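Side-chain contacts in ribosome biogenesis Nep1 RNA methyltransferase (Archaeoglobus fulgidus, PDB 3O7B), which probably methylates N1 of a pseudouridine in 16S ribosomal RNA, using S-adenosylmethionine as methyl donor, and works as a homodimer in ribosome biogenesis: residues S28-L33 with L95-S100; R81-R86 with H110-E115; R103-Y108 with C233-V238; F172-G177 with T219-S224. All blocks are in the same frame, centred on the assembly; numbering follows the deposited sequence.

Contact 1. Residues S28-L33 with L95-S100; sequences SAFVFL and LLLLDS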
# COMPACT_ATOMS: atom_id res chain seq x y z
N SER A 28 -21.32 9.36 -4.76
CA SER A 28 -20.40 8.50 -5.50
C SER A 28 -19.96 7.31 -4.67
O SER A 28 -20.16 7.25 -3.46
CB SER A 28 -19.19 9.30 -6.00
OG SER A 28 -19.62 10.22 -7.01
N ALA A 29 -19.37 6.35 -5.36
CA ALA A 29 -18.80 5.17 -4.73
C ALA A 29 -17.56 4.73 -5.47
O ALA A 29 -17.45 4.90 -6.67
CB ALA A 29 -19.82 4.02 -4.72
N PHE A 30 -16.66 4.09 -4.74
CA PHE A 30 -15.57 3.33 -5.31
C PHE A 30 -15.83 1.87 -5.07
O PHE A 30 -16.21 1.49 -3.95
CB PHE A 30 -14.24 3.70 -4.64
CG PHE A 30 -13.66 4.99 -5.11
CD1 PHE A 30 -12.53 4.99 -5.95
CD2 PHE A 30 -14.19 6.22 -4.69
CE1 PHE A 30 -11.96 6.19 -6.37
CE2 PHE A 30 -13.61 7.43 -5.13
CZ PHE A 30 -12.51 7.40 -5.96
N VAL A 31 -15.69 1.06 -6.13
CA VAL A 31 -15.93 -0.36 -6.05
C VAL A 31 -14.71 -1.11 -6.53
O VAL A 31 -14.31 -0.97 -7.71
CB VAL A 31 -17.17 -0.80 -6.92
CG1 VAL A 31 -17.47 -2.26 -6.72
CG2 VAL A 31 -18.37 0.07 -6.60
N PHE A 32 -14.11 -1.91 -5.66
CA PHE A 32 -13.04 -2.80 -6.08
C PHE A 32 -13.63 -4.09 -6.56
O PHE A 32 -14.42 -4.72 -5.84
CB PHE A 32 -12.02 -2.99 -4.95
CG PHE A 32 -11.31 -1.71 -4.60
CD1 PHE A 32 -10.37 -1.17 -5.47
CD2 PHE A 32 -11.62 -1.01 -3.43
CE1 PHE A 32 -9.75 0.05 -5.20
CE2 PHE A 32 -10.98 0.22 -3.14
CZ PHE A 32 -10.04 0.73 -4.04
N LEU A 33 -13.28 -4.45 -7.78
CA LEU A 33 -13.90 -5.60 -8.47
C LEU A 33 -13.08 -6.85 -8.43
O LEU A 33 -11.84 -6.81 -8.59
CB LEU A 33 -14.17 -5.24 -9.94
CG LEU A 33 -15.17 -4.14 -10.21
CD1 LEU A 33 -15.25 -3.94 -11.72
CD2 LEU A 33 -16.57 -4.47 -9.63
N LEU A 95 -6.39 1.06 1.84
CA LEU A 95 -5.68 1.99 2.74
C LEU A 95 -5.56 3.36 2.11
O LEU A 95 -5.89 4.37 2.73
CB LEU A 95 -4.29 1.46 3.11
CG LEU A 95 -4.21 0.27 4.05
CD1 LEU A 95 -2.74 -0.05 4.33
CD2 LEU A 95 -4.98 0.52 5.35
N LEU A 96 -5.11 3.41 0.87
CA LEU A 96 -4.93 4.69 0.21
C LEU A 96 -6.25 5.44 0.07
O LEU A 96 -6.35 6.62 0.37
CB LEU A 96 -4.28 4.51 -1.16
CG LEU A 96 -4.19 5.76 -2.02
CD1 LEU A 96 -3.48 6.92 -1.26
CD2 LEU A 96 -3.46 5.43 -3.28
N LEU A 97 -7.26 4.74 -0.45
CA LEU A 97 -8.53 5.38 -0.68
C LEU A 97 -9.12 5.97 0.61
O LEU A 97 -9.57 7.12 0.63
CB LEU A 97 -9.50 4.36 -1.30
CG LEU A 97 -10.83 4.98 -1.70
CD1 LEU A 97 -10.68 6.01 -2.84
CD2 LEU A 97 -11.79 3.88 -2.12
N LEU A 98 -9.11 5.18 1.68
CA LEU A 98 -9.72 5.62 2.92
C LEU A 98 -8.91 6.73 3.61
O LEU A 98 -9.46 7.46 4.45
CB LEU A 98 -9.99 4.45 3.84
CG LEU A 98 -11.04 3.45 3.32
CD1 LEU A 98 -10.92 2.14 4.09
CD2 LEU A 98 -12.41 4.03 3.49
N ASP A 99 -7.64 6.87 3.23
CA ASP A 99 -6.79 7.97 3.73
C ASP A 99 -7.16 9.33 3.12
O ASP A 99 -6.70 10.38 3.59
CB ASP A 99 -5.31 7.70 3.39
CG ASP A 99 -4.66 6.62 4.27
OD1 ASP A 99 -5.22 6.20 5.32
OD2 ASP A 99 -3.52 6.19 3.90
N SER A 100 -7.96 9.34 2.06
CA SER A 100 -8.39 10.59 1.42
C SER A 100 -9.12 11.49 2.42
O SER A 100 -9.93 11.01 3.21
CB SER A 100 -9.33 10.30 0.24
OG SER A 100 -9.86 11.52 -0.28
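The backbones of Phe30, in strand 28-35, and Leu97, toward the carboxy-terminal part of helix 87-98, come within 8.7 Å of each other, measured CA to CA, and no hydrogen bond joins the two segments. The gap is bridged by side chains: Leu97 reaches from the helix toward the strand, and Phe30 and Phe32, two residues apart and so on the same face of the sheet, reach back. The two methyls of Leu97 divide the work. CD1 sits over the face of the Phe30 ring in a CH-pi contact, 3.6 Å from the ring centroid and only 5° off its normal. CD2 touches both aromatic side chains, 3.5 Å from Phe30 CB and 3.9 Å from Phe32 CE2. With CG of Leu97 anti to the backbone N (chi1 -175°), the branched end is held out toward the strand, where one methyl lies over a ring while the other meets Phe30 CB and Phe32. A leucine suits this place because its fork serves two aromatic neighbours at once, and phenylalanine offers a broad apolar face without a polar group to satisfy. Phe105 and Tyr235 also meet the Phe30 ring, while Phe32 touches Thr228 of helix 224-239. Phe30, Phe32 and Leu97 are all buried, as expected where a helix is laid on the central sheet in the alpha/beta fold of the SPOUT methyltransferases.

Contact 2. Residues R81-R86 with H110-E115; sequences REKRGR and HTLNGE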
# COMPACT_ATOMS: atom_id res chain seq x y z
N ARG A 81 -6.91 -19.76 -11.08
CA ARG A 81 -5.94 -19.68 -10.00
C ARG A 81 -5.11 -18.40 -10.08
O ARG A 81 -4.72 -17.86 -9.04
CB ARG A 81 -5.04 -20.92 -9.93
CG ARG A 81 -4.09 -20.94 -8.71
CD ARG A 81 -2.71 -20.53 -9.16
NE ARG A 81 -1.71 -20.40 -8.09
CZ ARG A 81 -1.42 -19.26 -7.47
NH1 ARG A 81 -2.09 -18.14 -7.74
NH2 ARG A 81 -0.45 -19.25 -6.56
N GLU A 82 -4.88 -17.91 -11.29
CA GLU A 82 -4.08 -16.70 -11.47
C GLU A 82 -4.69 -15.48 -10.77
O GLU A 82 -3.97 -14.54 -10.44
CB GLU A 82 -3.83 -16.42 -12.97
CG GLU A 82 -5.03 -15.91 -13.76
CD GLU A 82 -6.00 -17.02 -14.18
OE1 GLU A 82 -5.71 -18.22 -13.94
OE2 GLU A 82 -7.06 -16.67 -14.75
N LYS A 83 -6.00 -15.51 -10.51
CA LYS A 83 -6.67 -14.40 -9.82
C LYS A 83 -6.66 -14.50 -8.30
O LYS A 83 -7.02 -13.54 -7.61
CB LYS A 83 -8.14 -14.30 -10.26
CG LYS A 83 -8.31 -13.86 -11.70
CD LYS A 83 -9.78 -13.62 -12.00
CE LYS A 83 -9.93 -12.93 -13.34
NZ LYS A 83 -11.37 -12.71 -13.69
N ARG A 84 -6.24 -15.65 -7.77
CA ARG A 84 -6.57 -16.02 -6.39
C ARG A 84 -5.40 -15.89 -5.42
O ARG A 84 -4.24 -15.90 -5.83
CB ARG A 84 -7.14 -17.43 -6.35
CG ARG A 84 -8.37 -17.55 -7.23
CD ARG A 84 -8.85 -18.99 -7.31
NE ARG A 84 -9.82 -19.27 -6.26
CZ ARG A 84 -10.70 -20.26 -6.31
NH1 ARG A 84 -10.72 -21.08 -7.35
NH2 ARG A 84 -11.55 -20.43 -5.31
N GLY A 85 -5.75 -15.75 -4.14
CA GLY A 85 -4.78 -15.74 -3.05
C GLY A 85 -3.98 -14.46 -2.90
O GLY A 85 -2.87 -14.50 -2.36
N ARG A 86 -4.55 -13.34 -3.32
CA ARG A 86 -3.83 -12.04 -3.25
C ARG A 86 -4.58 -10.92 -2.52
O ARG A 86 -4.87 -9.89 -3.11
CB ARG A 86 -3.37 -11.61 -4.64
CG ARG A 86 -2.38 -12.59 -5.28
CD ARG A 86 -0.99 -12.57 -4.59
NE ARG A 86 -0.47 -11.20 -4.58
CZ ARG A 86 0.10 -10.61 -5.62
NH1 ARG A 86 0.28 -11.24 -6.77
NH2 ARG A 86 0.50 -9.34 -5.51
N HIS A 110 -16.17 -5.97 -4.11
CA HIS A 110 -16.80 -7.12 -4.73
C HIS A 110 -15.73 -8.18 -4.83
O HIS A 110 -14.63 -7.91 -5.35
CB HIS A 110 -17.32 -6.66 -6.11
CG HIS A 110 -17.51 -7.74 -7.12
ND1 HIS A 110 -18.67 -8.48 -7.24
CD2 HIS A 110 -16.68 -8.15 -8.11
CE1 HIS A 110 -18.53 -9.32 -8.26
NE2 HIS A 110 -17.34 -9.13 -8.80
N THR A 111 -15.99 -9.37 -4.31
CA THR A 111 -14.98 -10.42 -4.32
C THR A 111 -15.07 -11.29 -5.58
O THR A 111 -16.07 -11.23 -6.32
CB THR A 111 -15.06 -11.33 -3.09
OG1 THR A 111 -16.21 -12.17 -3.23
CG2 THR A 111 -15.17 -10.53 -1.81
N LEU A 112 -14.03 -12.09 -5.80
CA LEU A 112 -13.98 -13.04 -6.92
C LEU A 112 -15.16 -13.98 -6.93
O LEU A 112 -15.50 -14.51 -7.99
CB LEU A 112 -12.73 -13.91 -6.83
CG LEU A 112 -11.44 -13.28 -7.28
CD1 LEU A 112 -10.29 -14.19 -6.86
CD2 LEU A 112 -11.46 -13.10 -8.80
N ASN A 113 -15.74 -14.23 -5.76
CA ASN A 113 -16.87 -15.14 -5.62
C ASN A 113 -18.22 -14.43 -5.66
O ASN A 113 -19.27 -15.06 -5.43
CB ASN A 113 -16.71 -16.01 -4.37
CG ASN A 113 -15.49 -16.92 -4.46
OD1 ASN A 113 -14.69 -17.01 -3.52
ND2 ASN A 113 -15.33 -17.58 -5.61
N GLY A 114 -18.20 -13.13 -5.94
CA GLY A 114 -19.41 -12.33 -6.13
C GLY A 114 -20.03 -11.73 -4.89
O GLY A 114 -21.11 -11.11 -4.96
N GLU A 115 -19.36 -11.87 -3.75
CA GLU A 115 -19.86 -11.29 -2.51
C GLU A 115 -19.62 -9.78 -2.51
O GLU A 115 -18.67 -9.30 -3.15
CB GLU A 115 -19.16 -11.90 -1.30
CG GLU A 115 -19.35 -13.39 -1.19
CD GLU A 115 -18.12 -14.08 -0.67
OE1 GLU A 115 -17.01 -13.83 -1.21
OE2 GLU A 115 -18.25 -14.88 0.28
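At the turn between antiparallel strands 105-111 and 116-119, Leu112 reaches out to the loop that precedes helix 87-98. The turn is type I, from Thr111 to Gly114, and an ST turn reinforces it, Thr111 OG1 accepting from Asn113 N at 3.3 Å. The same hydroxyl also accepts from Glu115 N and donates to Glu115 OE1 at 2.7 Å, on its anti lone pair. A threonine hydroxyl is apt here because it can accept and donate together. Across the contact, Leu112 CD2 lies 3.7 Å from Lys83 CD and also meets CB, while CD1 is 3.9 Å from Arg84 CG and packs against the carbonyl oxygen of Lys83. The long side chains thus give their methylenes to leucine and carry their charges elsewhere. Lys83, extended beyond CG, takes NZ to a salt bridge with Glu34 and a hydrogen bond with Asp200 O; Arg84, bent at chi3 (90°), pairs through NH2 with Glu38. Further along the loop, Arg86 NE forms a salt bridge with Asp88, the residue predicted to stabilise it. The contact is thus made by a beta-hairpin turn that sends one leucine into the loop bearing a probable RNA-binding arginine.

Contact 3. Residues R103-Y108 with C233-V238; sequences RDFEVY and CEYERV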
# COMPACT_ATOMS: atom_id res chain seq x y z
N ARG A 103 -14.77 12.95 1.92
CA ARG A 103 -15.65 11.99 2.57
C ARG A 103 -16.99 11.79 1.84
O ARG A 103 -17.92 11.22 2.41
CB ARG A 103 -15.87 12.39 4.05
CG ARG A 103 -14.58 12.62 4.85
CD ARG A 103 -14.09 11.35 5.54
NE ARG A 103 -12.66 11.15 5.36
CZ ARG A 103 -11.90 10.34 6.10
NH1 ARG A 103 -10.61 10.24 5.82
NH2 ARG A 103 -12.41 9.65 7.11
N ASP A 104 -17.07 12.21 0.57
CA ASP A 104 -18.32 12.23 -0.22
C ASP A 104 -18.53 10.97 -1.06
O ASP A 104 -19.21 10.99 -2.10
CB ASP A 104 -18.34 13.45 -1.16
CG ASP A 104 -17.46 13.27 -2.40
OD1 ASP A 104 -16.45 12.54 -2.30
OD2 ASP A 104 -17.78 13.85 -3.46
N PHE A 105 -17.92 9.88 -0.63
CA PHE A 105 -18.10 8.63 -1.33
C PHE A 105 -18.23 7.44 -0.40
O PHE A 105 -17.76 7.45 0.75
CB PHE A 105 -17.00 8.40 -2.39
CG PHE A 105 -15.60 8.32 -1.83
CD1 PHE A 105 -15.09 7.10 -1.37
CD2 PHE A 105 -14.77 9.44 -1.82
CE1 PHE A 105 -13.78 7.02 -0.88
CE2 PHE A 105 -13.46 9.37 -1.35
CZ PHE A 105 -12.97 8.16 -0.86
N GLU A 106 -18.90 6.42 -0.90
CA GLU A 106 -18.98 5.12 -0.27
C GLU A 106 -17.92 4.20 -0.87
O GLU A 106 -17.42 4.47 -1.96
CB GLU A 106 -20.35 4.47 -0.47
CG GLU A 106 -21.52 5.10 0.27
CD GLU A 106 -22.76 4.20 0.19
OE1 GLU A 106 -23.35 4.03 -0.92
OE2 GLU A 106 -23.14 3.62 1.23
N VAL A 107 -17.63 3.11 -0.16
CA VAL A 107 -16.62 2.13 -0.56
C VAL A 107 -17.17 0.72 -0.49
O VAL A 107 -17.72 0.31 0.54
CB VAL A 107 -15.37 2.23 0.34
CG1 VAL A 107 -14.34 1.17 -0.02
CG2 VAL A 107 -14.78 3.61 0.21
N TYR A 108 -17.03 -0.02 -1.59
CA TYR A 108 -17.43 -1.41 -1.65
C TYR A 108 -16.33 -2.28 -2.18
O TYR A 108 -15.50 -1.83 -2.99
CB TYR A 108 -18.63 -1.59 -2.60
CG TYR A 108 -19.88 -0.88 -2.16
CD1 TYR A 108 -20.80 -1.53 -1.34
CD2 TYR A 108 -20.14 0.43 -2.53
CE1 TYR A 108 -21.96 -0.90 -0.93
CE2 TYR A 108 -21.31 1.07 -2.13
CZ TYR A 108 -22.21 0.39 -1.32
OH TYR A 108 -23.38 0.98 -0.89
N CYS A 233 -6.65 10.91 -7.22
CA CYS A 233 -6.16 12.27 -7.41
C CYS A 233 -7.03 13.10 -8.35
O CYS A 233 -7.30 14.27 -8.07
CB CYS A 233 -4.75 12.24 -7.94
SG CYS A 233 -4.06 13.88 -8.04
N GLU A 234 -7.46 12.49 -9.46
CA GLU A 234 -8.34 13.18 -10.42
C GLU A 234 -9.70 13.48 -9.79
O GLU A 234 -10.29 14.55 -9.99
CB GLU A 234 -8.53 12.36 -11.70
CG GLU A 234 -7.25 12.11 -12.49
CD GLU A 234 -6.74 13.32 -13.27
OE1 GLU A 234 -7.37 14.40 -13.24
OE2 GLU A 234 -5.70 13.17 -13.94
N TYR A 235 -10.19 12.52 -9.01
CA TYR A 235 -11.45 12.67 -8.31
C TYR A 235 -11.42 13.84 -7.34
O TYR A 235 -12.32 14.68 -7.31
CB TYR A 235 -11.76 11.35 -7.60
CG TYR A 235 -13.06 11.30 -6.87
CD1 TYR A 235 -14.21 10.80 -7.49
CD2 TYR A 235 -13.15 11.69 -5.54
CE1 TYR A 235 -15.42 10.72 -6.80
CE2 TYR A 235 -14.33 11.63 -4.84
CZ TYR A 235 -15.47 11.14 -5.47
OH TYR A 235 -16.65 11.10 -4.74
N GLU A 236 -10.36 13.91 -6.54
CA GLU A 236 -10.20 15.02 -5.60
C GLU A 236 -10.03 16.37 -6.31
O GLU A 236 -10.60 17.36 -5.86
CB GLU A 236 -9.00 14.77 -4.68
CG GLU A 236 -9.17 13.62 -3.75
CD GLU A 236 -7.97 13.43 -2.85
OE1 GLU A 236 -6.89 13.95 -3.19
OE2 GLU A 236 -8.13 12.77 -1.81
N ARG A 237 -9.27 16.39 -7.41
CA ARG A 237 -9.11 17.64 -8.20
C ARG A 237 -10.46 18.25 -8.55
O ARG A 237 -10.68 19.46 -8.38
CB ARG A 237 -8.37 17.38 -9.51
CG ARG A 237 -6.87 17.23 -9.41
CD ARG A 237 -6.24 17.47 -10.79
NE ARG A 237 -5.36 16.38 -11.18
CZ ARG A 237 -4.96 16.12 -12.42
NH1 ARG A 237 -5.37 16.88 -13.44
NH2 ARG A 237 -4.16 15.09 -12.66
N VAL A 238 -11.36 17.41 -9.05
CA VAL A 238 -12.68 17.85 -9.51
C VAL A 238 -13.62 18.18 -8.35
O VAL A 238 -14.34 19.18 -8.42
CB VAL A 238 -13.33 16.76 -10.43
CG1 VAL A 238 -14.80 17.06 -10.70
CG2 VAL A 238 -12.57 16.62 -11.74
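Tyr235 reaches from helix 224-239 to the start of strand 105-111, where its hydroxyl donates a hydrogen bond to Asp104 and its ring packs beside Phe105. The first torsion of Tyr235 turns the side chain opposite its own backbone N, and the rigid ring carries OH to Asp104. OH lies 2.8 Å from Asp104 OD1, which it meets from above the carboxylate plane, 42° out of it. Relative to the tyrosine ring, the same oxygen lies at the edge, near its plane, and is 3.4 Å from CE2. Tyrosine suits the junction because its ring can join the buried aromatics, including Phe30, while its hydroxyl bonds to Asp104, which is partly exposed. Asp104 takes the less common rotamer with CG between its own N and carbonyl carbon (chi1 77°), which brings the carboxylate round to the helix. The other oxygen, OD2, forms a salt bridge with Arg239 one turn further along that helix, so two residues of the helix hold the aspartate, and the arginine would probably favour its charged form.

This is helix-on-sheet packing in the alpha/beta core: the carboxy-terminal helix also reaches the dimer interface, where Cys233 is disulfide-bonded to Cys233 of the second subunit.

Phe105 sends its ring into the interior beside Tyr235. Its CD2 is 3.8 Å from Tyr235 CE2, and CB is 3.6 Å from Tyr235 OH. The rings lie almost perpendicular, at 89°, with centroids 5.7 Å apart, and meet obliquely.

Contact 4. Residues F172-G177 with T219-S224; sequences FREKGG and TESYTS. With SAH (S-adenosyl-L-homocysteine), chain C; TYR (tyrosine), chain B.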
# COMPACT_ATOMS: atom_id res chain seq x y z
N PHE A 172 -12.44 1.15 -15.12
CA PHE A 172 -11.07 1.42 -15.54
C PHE A 172 -10.46 0.16 -16.12
O PHE A 172 -10.37 -0.87 -15.45
CB PHE A 172 -10.29 2.06 -14.38
CG PHE A 172 -10.70 3.49 -14.15
CD1 PHE A 172 -10.05 4.54 -14.81
CD2 PHE A 172 -11.81 3.80 -13.36
CE1 PHE A 172 -10.48 5.85 -14.67
CE2 PHE A 172 -12.24 5.11 -13.21
CZ PHE A 172 -11.57 6.15 -13.88
N ARG A 173 -10.12 0.22 -17.41
CA ARG A 173 -9.42 -0.88 -18.08
C ARG A 173 -8.53 -0.28 -19.16
O ARG A 173 -8.87 0.74 -19.76
CB ARG A 173 -10.34 -1.89 -18.78
CG ARG A 173 -11.82 -1.76 -18.63
CD ARG A 173 -12.53 -2.60 -19.71
NE ARG A 173 -12.18 -4.02 -19.67
CZ ARG A 173 -12.91 -4.99 -20.21
NH1 ARG A 173 -14.03 -4.72 -20.86
NH2 ARG A 173 -12.51 -6.25 -20.11
N GLU A 174 -7.42 -0.97 -19.41
CA GLU A 174 -6.45 -0.56 -20.41
C GLU A 174 -7.07 -0.34 -21.79
O GLU A 174 -6.71 0.62 -22.47
CB GLU A 174 -5.32 -1.59 -20.49
CG GLU A 174 -4.21 -1.21 -21.47
CD GLU A 174 -3.13 -2.26 -21.55
OE1 GLU A 174 -3.15 -3.21 -20.73
OE2 GLU A 174 -2.25 -2.13 -22.44
N LYS A 175 -8.01 -1.20 -22.18
CA LYS A 175 -8.61 -1.13 -23.53
C LYS A 175 -9.69 -0.05 -23.68
O LYS A 175 -10.26 0.13 -24.76
CB LYS A 175 -9.18 -2.50 -23.94
CG LYS A 175 -10.35 -2.98 -23.08
CD LYS A 175 -11.22 -4.00 -23.81
CE LYS A 175 -12.25 -3.29 -24.69
NZ LYS A 175 -13.50 -4.08 -24.83
N GLY A 176 -9.96 0.68 -22.59
CA GLY A 176 -10.97 1.72 -22.59
C GLY A 176 -10.59 2.99 -23.33
O GLY A 176 -9.56 3.06 -24.00
N GLY A 177 -11.44 4.01 -23.19
CA GLY A 177 -11.30 5.24 -23.96
C GLY A 177 -10.66 6.39 -23.22
O GLY A 177 -10.35 6.31 -22.02
N THR A 219 -1.49 3.34 -22.39
CA THR A 219 -1.21 2.21 -23.28
C THR A 219 -0.50 1.02 -22.62
O THR A 219 0.04 0.15 -23.32
CB THR A 219 -0.33 2.66 -24.48
OG1 THR A 219 0.97 3.04 -24.01
CG2 THR A 219 -0.96 3.85 -25.20
N GLU A 220 -0.51 0.98 -21.29
CA GLU A 220 0.21 -0.04 -20.52
C GLU A 220 -0.73 -0.58 -19.45
O GLU A 220 -1.69 0.09 -19.08
CB GLU A 220 1.43 0.57 -19.81
CG GLU A 220 2.23 1.61 -20.59
CD GLU A 220 2.93 2.61 -19.68
OE1 GLU A 220 2.53 3.80 -19.66
OE2 GLU A 220 3.88 2.19 -18.97
N SER A 221 -0.44 -1.79 -18.95
CA SER A 221 -1.14 -2.37 -17.80
C SER A 221 -0.54 -1.83 -16.51
O SER A 221 0.63 -2.07 -16.21
CB SER A 221 -1.02 -3.90 -17.82
OG SER A 221 -1.85 -4.51 -16.84
N TYR A 222 -1.35 -1.11 -15.73
CA TYR A 222 -0.91 -0.56 -14.44
C TYR A 222 -1.39 -1.41 -13.29
O TYR A 222 -2.30 -2.23 -13.45
CB TYR A 222 -1.40 0.88 -14.28
CG TYR A 222 -1.01 1.79 -15.41
CD1 TYR A 222 0.33 2.01 -15.72
CD2 TYR A 222 -1.97 2.43 -16.17
CE1 TYR A 222 0.70 2.83 -16.78
CE2 TYR A 222 -1.62 3.26 -17.22
CZ TYR A 222 -0.28 3.46 -17.52
OH TYR A 222 0.05 4.28 -18.57
N THR A 223 -0.80 -1.24 -12.12
CA THR A 223 -1.23 -1.98 -10.94
C THR A 223 -2.53 -1.36 -10.39
O THR A 223 -2.84 -0.21 -10.62
CB THR A 223 -0.20 -1.95 -9.82
OG1 THR A 223 -0.03 -0.60 -9.38
CG2 THR A 223 1.15 -2.54 -10.29
N SER A 224 -3.28 -2.18 -9.65
CA SER A 224 -4.47 -1.67 -8.97
C SER A 224 -4.16 -0.46 -8.09
O SER A 224 -4.90 0.50 -8.07
CB SER A 224 -5.08 -2.77 -8.11
OG SER A 224 -5.47 -3.88 -8.91
N SAH C . -6.19 -7.07 -16.51
CA SAH C . -4.87 -6.88 -15.85
CB SAH C . -4.89 -7.51 -14.46
CG SAH C . -5.51 -6.59 -13.40
SD SAH C . -4.65 -5.00 -13.25
C SAH C . -3.72 -7.45 -16.68
O SAH C . -3.93 -7.90 -17.81
C5' SAH C . -5.62 -4.13 -11.98
C4' SAH C . -6.71 -3.16 -12.44
O4' SAH C . -6.17 -1.91 -12.81
C3' SAH C . -7.47 -3.60 -13.68
O3' SAH C . -8.43 -4.58 -13.39
C2' SAH C . -8.07 -2.29 -14.13
O2' SAH C . -9.22 -1.96 -13.34
C1' SAH C . -6.97 -1.29 -13.80
N9 SAH C . -6.07 -0.92 -14.92
C8 SAH C . -4.87 -1.52 -15.26
N7 SAH C . -4.34 -0.84 -16.31
C5 SAH C . -5.16 0.18 -16.62
C6 SAH C . -5.12 1.17 -17.60
N6 SAH C . -4.10 1.24 -18.47
N1 SAH C . -6.13 2.10 -17.67
C2 SAH C . -7.20 2.05 -16.80
N3 SAH C . -7.24 1.06 -15.84
C4 SAH C . -6.25 0.14 -15.76
N TYR B . -2.44 9.93 -20.63
CA TYR B . -2.58 9.48 -22.05
C TYR B . -2.15 10.59 -23.00
O TYR B . -2.28 11.78 -22.69
CB TYR B . -4.03 9.07 -22.34
CG TYR B . -4.19 7.82 -23.18
CD1 TYR B . -3.53 7.67 -24.40
CD2 TYR B . -5.03 6.78 -22.76
CE1 TYR B . -3.69 6.53 -25.18
CE2 TYR B . -5.20 5.63 -23.53
CZ TYR B . -4.52 5.51 -24.73
OH TYR B . -4.68 4.37 -25.50
OXT TYR B . -1.64 10.34 -24.10
O HOH W 1 -4.29 -4.31 -18.40
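Two loops, one following strand 168-172 and the other leading into helix 224-239, approach most closely at Glu174 and Ser221, whose CA atoms are 6.2 Å apart. Glu174, in the type I turn from Arg173 to Gly176, carries the contact. Its chain is fully extended, CG pointing directly away from the backbone N (chi1 -177°), and lays the carboxylate along the opposing backbone, with CD 3.6 Å from Glu220 C. No direct hydrogen bond forms; instead a water donates to Glu174 OE1 at 2.8 Å and is also bonded to Ser221 OG, at 2.9 Å. A carboxylate and a short hydroxyl suit this surface position, where water can complete the join.

Beneath this bridge lies S-adenosylhomocysteine. Its adenine N6 donates to Glu220 O at 2.7 Å, a bent bond (146°), and also lies by Glu174 CB, while the ribose O2' donates to Phe172 O at 2.6 Å. Backbone oxygens receive both of these groups, leaving side chains to line the walls: Phe172 CB is 3.5 Å from adenine N3, and Tyr222, whose OH is bonded to Glu220 OE1, passes CD2 3.4 Å from N6. Such is the cofactor pocket of a SPOUT methyltransferase, built from loops that follow the carboxy-terminal ends of parallel strands 168-172, 189-194 and 212-215.

Contacts 1 and 3 form one continuous core, their centres 7 Å apart: Phe30 N is 2.9 Å from Glu106 O where strands 28-35 and 105-111 run side by side, and Ser100 OG is 2.6 Å from Glu236 OE2. Contact 2 lies on the other side of the chain's centre, its centre about 24 Å from that of contact 3, yet strand 105-111 serves both. It meets contact 1 where Phe32 O is 2.8 Å from His110 N. Contact 4 touches no other contact within the chain, but its Thr223 OG1 is hydrogen-bonded to Asp99 OD2 of the second subunit, in that copy's contact 1. It helps hold S-adenosylhomocysteine; from ligand to side chain is about 8 Å for Phe32 and about 7 Å for Lys83.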